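Local structure of Tol-Pal system protein TolB (Acinetobacter baumannii, 7MX5) at residues L89-L99 against D119-G127; L347-P355 against V392-K400. The protein is thought to work in the periplasm as part of the Tol-Pal system, which helps the outer membrane fold inward during cell division and preserves its integrity. All coordinates share one frame; numbering follows the deposited sequence.

Contact 1: L89-L99 against D119-G127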
loop_
_atom_site.group_PDB
_atom_site.type_symbol
_atom_site.label_atom_id
_atom_site.label_comp_id
_atom_site.label_asym_id
_atom_site.label_seq_id
_atom_site.Cartn_x
_atom_site.Cartn_y
_atom_site.Cartn_z
ATOM N N LEU A 89 -6.072 16.216 -20.568
ATOM C CA LEU A 89 -6.774 14.949 -20.729
ATOM C C LEU A 89 -8.046 15.221 -21.515
ATOM O O LEU A 89 -8.905 15.982 -21.060
ATOM C CB LEU A 89 -7.097 14.312 -19.375
ATOM C CG LEU A 89 -7.926 13.026 -19.405
ATOM C CD1 LEU A 89 -7.305 11.999 -20.340
ATOM C CD2 LEU A 89 -8.087 12.454 -18.005
ATOM N N TYR A 90 -8.164 14.609 -22.690
ATOM C CA TYR A 90 -9.247 14.898 -23.621
ATOM C C TYR A 90 -10.208 13.719 -23.687
ATOM O O TYR A 90 -9.802 12.598 -24.010
ATOM C CB TYR A 90 -8.701 15.216 -25.012
ATOM C CG TYR A 90 -9.732 15.811 -25.942
ATOM C CD1 TYR A 90 -10.088 17.150 -25.847
ATOM C CD2 TYR A 90 -10.353 15.035 -26.911
ATOM C CE1 TYR A 90 -11.030 17.701 -26.693
ATOM C CE2 TYR A 90 -11.297 15.578 -27.763
ATOM C CZ TYR A 90 -11.631 16.910 -27.649
ATOM O OH TYR A 90 -12.571 17.458 -28.492
ATOM N N ASP A 91 -11.480 13.981 -23.386
ATOM C CA ASP A 91 -12.546 13.012 -23.605
ATOM C C ASP A 91 -12.993 13.107 -25.059
ATOM O O ASP A 91 -13.457 14.164 -25.501
ATOM C CB ASP A 91 -13.709 13.281 -22.651
ATOM C CG ASP A 91 -14.754 12.176 -22.662
ATOM O OD1 ASP A 91 -15.243 11.809 -23.752
ATOM O OD2 ASP A 91 -15.094 11.675 -21.570
ATOM N N VAL A 92 -12.853 12.010 -25.802
ATOM C CA VAL A 92 -13.119 12.051 -27.237
ATOM C C VAL A 92 -14.616 12.004 -27.520
ATOM O O VAL A 92 -15.121 12.758 -28.359
ATOM C CB VAL A 92 -12.365 10.911 -27.945
ATOM C CG1 VAL A 92 -13.056 10.530 -29.247
ATOM C CG2 VAL A 92 -10.922 11.314 -28.200
ATOM N N GLN A 93 -15.348 11.125 -26.831
ATOM C CA GLN A 93 -16.785 11.014 -27.067
ATOM C C GLN A 93 -17.503 12.306 -26.698
ATOM O O GLN A 93 -18.312 12.826 -27.475
ATOM C CB GLN A 93 -17.357 9.833 -26.283
ATOM C CG GLN A 93 -16.747 8.491 -26.654
ATOM C CD GLN A 93 -17.197 8.002 -28.018
ATOM O OE1 GLN A 93 -18.231 8.427 -28.533
ATOM N NE2 GLN A 93 -16.417 7.106 -28.611
ATOM N N LYS A 94 -17.213 12.843 -25.514
ATOM C CA LYS A 94 -17.794 14.111 -25.092
ATOM C C LYS A 94 -17.161 15.309 -25.786
ATOM O O LYS A 94 -17.728 16.406 -25.723
ATOM C CB LYS A 94 -17.669 14.263 -23.574
ATOM C CG LYS A 94 -18.190 13.066 -22.793
ATOM C CD LYS A 94 -18.599 13.455 -21.383
ATOM C CE LYS A 94 -19.492 12.395 -20.754
ATOM N NZ LYS A 94 -19.748 12.666 -19.311
ATOM N N GLN A 95 -16.012 15.123 -26.440
ATOM C CA GLN A 95 -15.324 16.184 -27.178
ATOM C C GLN A 95 -15.022 17.380 -26.275
ATOM O O GLN A 95 -15.296 18.533 -26.615
ATOM C CB GLN A 95 -16.129 16.609 -28.409
ATOM C CG GLN A 95 -15.906 15.724 -29.626
ATOM C CD GLN A 95 -16.329 16.392 -30.920
ATOM O OE1 GLN A 95 -15.493 16.870 -31.688
ATOM N NE2 GLN A 95 -17.632 16.424 -31.171
ATOM N N GLN A 96 -14.445 17.093 -25.111
ATOM C CA GLN A 96 -14.095 18.132 -24.155
ATOM C C GLN A 96 -12.883 17.682 -23.354
ATOM O O GLN A 96 -12.546 16.496 -23.312
ATOM C CB GLN A 96 -15.264 18.454 -23.217
ATOM C CG GLN A 96 -15.615 17.326 -22.262
ATOM C CD GLN A 96 -16.924 17.564 -21.538
ATOM O OE1 GLN A 96 -17.993 17.563 -22.148
ATOM N NE2 GLN A 96 -16.849 17.768 -20.229
ATOM N N TYR A 97 -12.230 18.649 -22.715
ATOM C CA TYR A 97 -11.068 18.379 -21.883
ATOM C C TYR A 97 -11.514 17.993 -20.479
ATOM O O TYR A 97 -12.301 18.709 -19.851
ATOM C CB TYR A 97 -10.145 19.596 -21.821
ATOM C CG TYR A 97 -9.327 19.810 -23.072
ATOM C CD1 TYR A 97 -8.287 18.951 -23.400
ATOM C CD2 TYR A 97 -9.591 20.875 -23.924
ATOM C CE1 TYR A 97 -7.534 19.142 -24.542
ATOM C CE2 TYR A 97 -8.844 21.075 -25.068
ATOM C CZ TYR A 97 -7.818 20.205 -25.372
ATOM O OH TYR A 97 -7.070 20.398 -26.509
ATOM N N LEU A 98 -11.014 16.858 -19.995
ATOM C CA LEU A 98 -11.224 16.474 -18.607
ATOM C C LEU A 98 -10.190 17.094 -17.681
ATOM O O LEU A 98 -10.474 17.298 -16.495
ATOM C CB LEU A 98 -11.196 14.949 -18.468
ATOM C CG LEU A 98 -12.327 14.200 -19.177
ATOM C CD1 LEU A 98 -12.337 12.735 -18.777
ATOM C CD2 LEU A 98 -13.670 14.850 -18.879
ATOM N N LEU A 99 -9.002 17.401 -18.199
ATOM C CA LEU A 99 -7.956 18.066 -17.437
ATOM C C LEU A 99 -7.232 19.058 -18.332
ATOM O O LEU A 99 -7.037 18.806 -19.524
ATOM C CB LEU A 99 -6.943 17.066 -16.861
ATOM C CG LEU A 99 -7.443 16.009 -15.876
ATOM C CD1 LEU A 99 -6.388 14.933 -15.683
ATOM C CD2 LEU A 99 -7.817 16.647 -14.546
ATOM N N ASP A 119 -1.906 10.490 -11.333
ATOM C CA ASP A 119 -2.925 10.539 -10.290
ATOM C C ASP A 119 -4.096 11.418 -10.711
ATOM O O ASP A 119 -5.257 11.104 -10.418
ATOM C CB ASP A 119 -2.319 11.049 -8.982
ATOM C CG ASP A 119 -1.713 9.938 -8.147
ATOM O OD1 ASP A 119 -1.634 8.794 -8.640
ATOM O OD2 ASP A 119 -1.315 10.209 -6.994
ATOM N N ALA A 120 -3.812 12.523 -11.403
ATOM C CA ALA A 120 -4.879 13.409 -11.856
ATOM C C ALA A 120 -5.673 12.780 -12.993
ATOM O O ALA A 120 -6.897 12.951 -13.071
ATOM C CB ALA A 120 -4.298 14.756 -12.284
ATOM N N ILE A 121 -4.997 12.056 -13.888
ATOM C CA ILE A 121 -5.695 11.370 -14.973
ATOM C C ILE A 121 -6.623 10.301 -14.413
ATOM O O ILE A 121 -7.775 10.168 -14.842
ATOM C CB ILE A 121 -4.681 10.774 -15.969
ATOM C CG1 ILE A 121 -3.892 11.885 -16.662
ATOM C CG2 ILE A 121 -5.388 9.899 -16.994
ATOM C CD1 ILE A 121 -2.809 11.374 -17.590
ATOM N N TYR A 122 -6.133 9.525 -13.441
ATOM C CA TYR A 122 -6.946 8.476 -12.835
ATOM C C TYR A 122 -8.182 9.054 -12.158
ATOM O O TYR A 122 -9.289 8.526 -12.312
ATOM C CB TYR A 122 -6.097 7.690 -11.834
ATOM C CG TYR A 122 -6.784 6.497 -11.208
ATOM C CD1 TYR A 122 -6.715 5.243 -11.799
ATOM C CD2 TYR A 122 -7.482 6.621 -10.014
ATOM C CE1 TYR A 122 -7.333 4.148 -11.226
ATOM C CE2 TYR A 122 -8.104 5.532 -9.433
ATOM C CZ TYR A 122 -8.026 4.298 -10.043
ATOM O OH TYR A 122 -8.643 3.210 -9.469
ATOM N N GLN A 123 -8.013 10.146 -11.408
ATOM C CA GLN A 123 -9.143 10.748 -10.710
ATOM C C GLN A 123 -10.147 11.347 -11.689
ATOM O O GLN A 123 -11.358 11.309 -11.445
ATOM C CB GLN A 123 -8.645 11.813 -9.734
ATOM C CG GLN A 123 -9.708 12.345 -8.792
ATOM C CD GLN A 123 -9.125 13.211 -7.696
ATOM O OE1 GLN A 123 -8.677 14.330 -7.946
ATOM N NE2 GLN A 123 -9.125 12.698 -6.472
ATOM N N ALA A 124 -9.663 11.901 -12.802
ATOM C CA ALA A 124 -10.561 12.501 -13.782
ATOM C C ALA A 124 -11.379 11.461 -14.536
ATOM O O ALA A 124 -12.429 11.801 -15.089
ATOM C CB ALA A 124 -9.765 13.354 -14.770
ATOM N N LEU A 125 -10.928 10.207 -14.567
ATOM C CA LEU A 125 -11.616 9.158 -15.308
ATOM C C LEU A 125 -12.475 8.262 -14.431
ATOM O O LEU A 125 -13.458 7.695 -14.920
ATOM C CB LEU A 125 -10.601 8.292 -16.061
ATOM C CG LEU A 125 -9.816 8.994 -17.169
ATOM C CD1 LEU A 125 -8.762 8.070 -17.742
ATOM C CD2 LEU A 125 -10.753 9.480 -18.258
ATOM N N THR A 126 -12.130 8.112 -13.150
ATOM C CA THR A 126 -12.867 7.245 -12.245
ATOM C C THR A 126 -13.506 7.969 -11.072
ATOM O O THR A 126 -14.394 7.394 -10.430
ATOM C CB THR A 126 -11.950 6.144 -11.686
ATOM O OG1 THR A 126 -11.201 6.660 -10.579
ATOM C CG2 THR A 126 -10.988 5.652 -12.755
ATOM N N GLY A 127 -13.094 9.198 -10.772
ATOM C CA GLY A 127 -13.566 9.874 -9.583
ATOM C C GLY A 127 -12.942 9.390 -8.295
ATOM O O GLY A 127 -13.435 9.737 -7.216
#
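A120 opens the contact as the helix 119-126 passes the hairpin of strands 83-91 and 96-105: L99 CD1 lies close to A120 O, 3.3 Å away, and also brushes A120 CB. One residue further on, I121 splits its branches between two leucines. Its CG1 faces L99, while I121 CG2, which the first torsion (-65°) swings across from the backbone N, meets L89 CD2 at 3.9 Å. A124 sits at the middle, because its small CB is approached both by L99 CG at 3.7 Å and by L89 CD2 at 3.8 Å, with L98 CB a little further off. L125 ends the walk, its CD2 methyl 3.7 Å from L98 CD1 where the two side chains cross at about a right angle. A classic beta bulge, in which L98 N and L99 N both bond to L89 O, turns these two neighbours toward the helix together. Strand 89-91 runs 22° from the helix axis and 10.2 Å away. V72 and Y70 of strand 70-78 continue the apolar layer beneath I121 and L125. With no hydrogen bond crossing the interface, this helix-on-sheet packing of the TolB amino-terminal domain depends on the shape and apolar character of its side chains.

Contact 2: L347-P355 against V392-K400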
loop_
_atom_site.group_PDB
_atom_site.type_symbol
_atom_site.label_atom_id
_atom_site.label_comp_id
_atom_site.label_asym_id
_atom_site.label_seq_id
_atom_site.Cartn_x
_atom_site.Cartn_y
_atom_site.Cartn_z
ATOM N N LEU A 347 2.260 -16.732 2.506
ATOM C CA LEU A 347 2.670 -16.247 3.816
ATOM C C LEU A 347 1.449 -15.847 4.629
ATOM O O LEU A 347 0.582 -15.116 4.139
ATOM C CB LEU A 347 3.627 -15.058 3.683
ATOM C CG LEU A 347 4.932 -15.345 2.941
ATOM C CD1 LEU A 347 5.716 -14.064 2.719
ATOM C CD2 LEU A 347 5.762 -16.365 3.703
ATOM N N ASP A 348 1.388 -16.329 5.871
ATOM C CA ASP A 348 0.367 -15.907 6.828
ATOM C C ASP A 348 0.801 -14.555 7.389
ATOM O O ASP A 348 1.348 -14.438 8.489
ATOM C CB ASP A 348 0.189 -16.956 7.919
ATOM C CG ASP A 348 -0.798 -16.529 8.987
ATOM O OD1 ASP A 348 -1.807 -15.880 8.641
ATOM O OD2 ASP A 348 -0.567 -16.848 10.172
ATOM N N GLU A 349 0.557 -13.512 6.598
ATOM C CA GLU A 349 1.066 -12.180 6.884
ATOM C C GLU A 349 0.024 -11.145 6.486
ATOM O O GLU A 349 -0.753 -11.350 5.551
ATOM C CB GLU A 349 2.388 -11.931 6.146
ATOM C CG GLU A 349 3.164 -10.710 6.603
ATOM C CD GLU A 349 4.659 -10.882 6.418
ATOM O OE1 GLU A 349 5.277 -11.628 7.207
ATOM O OE2 GLU A 349 5.216 -10.283 5.475
ATOM N N SER A 350 0.026 -10.025 7.198
ATOM C CA SER A 350 -1.011 -9.018 7.013
ATOM C C SER A 350 -0.881 -8.345 5.651
ATOM O O SER A 350 0.229 -7.975 5.250
ATOM C CB SER A 350 -0.931 -7.970 8.120
ATOM O OG SER A 350 -2.204 -7.404 8.380
ATOM N N PRO A 351 -1.971 -8.173 4.916
ATOM C CA PRO A 351 -1.952 -7.333 3.716
ATOM C C PRO A 351 -2.065 -5.865 4.116
ATOM O O PRO A 351 -2.122 -5.519 5.295
ATOM C CB PRO A 351 -3.178 -7.802 2.922
ATOM C CG PRO A 351 -3.887 -8.826 3.788
ATOM C CD PRO A 351 -3.298 -8.759 5.159
ATOM N N SER A 352 -2.099 -4.995 3.108
ATOM C CA SER A 352 -2.181 -3.563 3.357
ATOM C C SER A 352 -2.956 -2.895 2.233
ATOM O O SER A 352 -2.616 -3.062 1.058
ATOM C CB SER A 352 -0.784 -2.943 3.486
ATOM O OG SER A 352 -0.830 -1.723 4.204
ATOM N N PHE A 353 -3.987 -2.142 2.602
ATOM C CA PHE A 353 -4.814 -1.438 1.635
ATOM C C PHE A 353 -4.107 -0.189 1.121
ATOM O O PHE A 353 -3.375 0.485 1.851
ATOM C CB PHE A 353 -6.149 -1.039 2.264
ATOM C CG PHE A 353 -7.270 -1.998 1.980
ATOM C CD1 PHE A 353 -7.714 -2.204 0.685
ATOM C CD2 PHE A 353 -7.888 -2.682 3.014
ATOM C CE1 PHE A 353 -8.752 -3.082 0.425
ATOM C CE2 PHE A 353 -8.926 -3.559 2.761
ATOM C CZ PHE A 353 -9.358 -3.760 1.465
ATOM N N SER A 354 -4.338 0.117 -0.151
ATOM C CA SER A 354 -3.903 1.397 -0.681
ATOM C C SER A 354 -4.859 2.496 -0.216
ATOM O O SER A 354 -6.020 2.222 0.095
ATOM C CB SER A 354 -3.851 1.356 -2.205
ATOM O OG SER A 354 -5.149 1.239 -2.761
ATOM N N PRO A 355 -4.387 3.744 -0.143
ATOM C CA PRO A 355 -5.252 4.831 0.352
ATOM C C PRO A 355 -6.599 4.938 -0.347
ATOM O O PRO A 355 -7.586 5.310 0.300
ATOM C CB PRO A 355 -4.400 6.085 0.122
ATOM C CG PRO A 355 -2.994 5.605 0.158
ATOM C CD PRO A 355 -2.982 4.168 -0.287
ATOM N N VAL A 392 10.890 -10.294 0.501
ATOM C CA VAL A 392 10.270 -9.052 0.945
ATOM C C VAL A 392 9.078 -9.409 1.821
ATOM O O VAL A 392 8.243 -10.236 1.433
ATOM C CB VAL A 392 9.834 -8.180 -0.246
ATOM C CG1 VAL A 392 9.927 -6.708 0.116
ATOM C CG2 VAL A 392 10.680 -8.495 -1.468
ATOM N N ARG A 393 8.999 -8.794 2.998
ATOM C CA ARG A 393 7.988 -9.157 3.981
ATOM C C ARG A 393 7.373 -7.911 4.600
ATOM O O ARG A 393 7.979 -6.836 4.628
ATOM C CB ARG A 393 8.572 -10.045 5.091
ATOM C CG ARG A 393 9.424 -11.198 4.591
ATOM C CD ARG A 393 8.560 -12.394 4.245
ATOM N NE ARG A 393 7.555 -12.646 5.269
ATOM C CZ ARG A 393 7.600 -13.655 6.128
ATOM N NH1 ARG A 393 8.588 -14.534 6.108
ATOM N NH2 ARG A 393 6.630 -13.784 7.028
ATOM N N GLU A 394 6.148 -8.082 5.098
ATOM C CA GLU A 394 5.420 -7.116 5.916
ATOM C C GLU A 394 5.326 -5.744 5.260
ATOM O O GLU A 394 5.901 -4.774 5.772
ATOM C CB GLU A 394 6.083 -7.000 7.290
ATOM C CG GLU A 394 5.539 -7.980 8.318
ATOM C CD GLU A 394 6.465 -8.159 9.506
ATOM O OE1 GLU A 394 7.690 -7.974 9.344
ATOM O OE2 GLU A 394 5.967 -8.485 10.605
ATOM N N PRO A 395 4.611 -5.611 4.146
ATOM C CA PRO A 395 4.441 -4.291 3.534
ATOM C C PRO A 395 3.413 -3.455 4.282
ATOM O O PRO A 395 2.533 -3.967 4.977
ATOM C CB PRO A 395 3.957 -4.621 2.119
ATOM C CG PRO A 395 3.217 -5.901 2.285
ATOM C CD PRO A 395 3.933 -6.666 3.372
ATOM N N ALA A 396 3.543 -2.139 4.126
ATOM C CA ALA A 396 2.618 -1.198 4.753
ATOM C C ALA A 396 2.486 0.016 3.845
ATOM O O ALA A 396 3.412 0.828 3.755
ATOM C CB ALA A 396 3.098 -0.795 6.145
ATOM N N TRP A 397 1.342 0.132 3.175
ATOM C CA TRP A 397 1.092 1.266 2.295
ATOM C C TRP A 397 0.873 2.529 3.117
ATOM O O TRP A 397 0.044 2.550 4.031
ATOM C CB TRP A 397 -0.125 0.988 1.413
ATOM C CG TRP A 397 -0.063 1.619 0.054
ATOM C CD1 TRP A 397 0.243 2.917 -0.236
ATOM C CD2 TRP A 397 -0.325 0.978 -1.201
ATOM N NE1 TRP A 397 0.191 3.123 -1.594
ATOM C CE2 TRP A 397 -0.155 1.948 -2.209
ATOM C CE3 TRP A 397 -0.683 -0.322 -1.571
ATOM C CZ2 TRP A 397 -0.332 1.660 -3.561
ATOM C CZ3 TRP A 397 -0.859 -0.607 -2.914
ATOM C CH2 TRP A 397 -0.682 0.380 -3.892
ATOM N N ALA A 398 1.619 3.583 2.793
ATOM C CA ALA A 398 1.486 4.835 3.521
ATOM C C ALA A 398 0.105 5.442 3.278
ATOM O O ALA A 398 -0.372 5.467 2.140
ATOM C CB ALA A 398 2.573 5.823 3.103
ATOM N N PRO A 399 -0.555 5.937 4.317
ATOM C CA PRO A 399 -1.906 6.483 4.168
ATOM C C PRO A 399 -1.873 7.870 3.533
ATOM O O PRO A 399 -0.818 8.430 3.240
ATOM C CB PRO A 399 -2.411 6.539 5.611
ATOM C CG PRO A 399 -1.174 6.774 6.408
ATOM C CD PRO A 399 -0.098 5.977 5.717
ATOM N N LYS A 400 -3.064 8.421 3.328
ATOM C CA LYS A 400 -3.213 9.755 2.760
ATOM C C LYS A 400 -3.944 10.673 3.734
ATOM O O LYS A 400 -4.450 10.227 4.764
ATOM C CB LYS A 400 -3.962 9.694 1.428
ATOM C CG LYS A 400 -3.122 10.081 0.221
ATOM C CD LYS A 400 -1.989 9.092 -0.003
ATOM C CE LYS A 400 -1.245 9.387 -1.296
ATOM N NZ LYS A 400 -2.175 9.765 -2.396
ATOM O OXT LYS A 400 -4.046 11.880 3.515
#
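W397 and P355 meet at one end of this contact, and E349 holds the other. The indole of W397 presents one face to the corner formed by S354 and P355. S354 CB stands almost straight above the six-membered ring, 3.4 Å from its centroid, and P355 CD lies 3.7 Å from the centroid of the five-membered ring, so two CH-pi contacts share one face. The first torsion of S354 (68°) sets OG between its backbone N and carbonyl carbon, where it bonds to N356 and M359 while CB stays over the indole. The backbone of W397 is held too: W397 N donates to S352 OG over 3.0 Å, a nearly straight bond. P355 reaches past the ring, its CG 3.3 Å from A398 O.

At the far end E349 extends toward R393, and R393 NH2 gives E349 OE1 a 2.6 Å salt-bridge hydrogen bond. The bond leaves near the guanidinium plane but arrives from above the carboxylate plane, the two planes being 24° apart; R393 NE adds weaker bonds to both oxygens. L347 CD2 lies over the centre of the guanidinium face, and L347 CD1 approaches R393 NE at 3.4 Å. The arginine also lies near R141, a like charge that the carboxylate of E349 would probably help to offset. E394 turns its own carboxylate to S174.

Taken end to end, the touching parts of the two segments point within 11° of each other, and strands 352-353 and 391-397 are the innermost strands of adjacent blades. Strand 391-397 joins the sheet begun by 135-141, so the chain's end completes its first blade: the closure, often called Velcro, typical of a beta-propeller, here six-bladed.

The two contacts share no secondary-structure element and lie in different domains, their centres 30 Å apart, although their nearest atoms come within about 5 Å without touching. Contact 1 is peripheral, about 25 Å from the centre of the chain, and joins a helix to one face of a mixed sheet mainly through aliphatic side chains, with no hydrogen bond between the segments. Contact 2 lies about 5 Å from that centre and buries more than twice the surface, 625 against 285 Å². Each is partly buried, yet their chemistry follows their place: leucines and alanines meet between helix and sheet, whereas neighbouring propeller blades combine a salt bridge, a serine-to-backbone bond and an aromatic face.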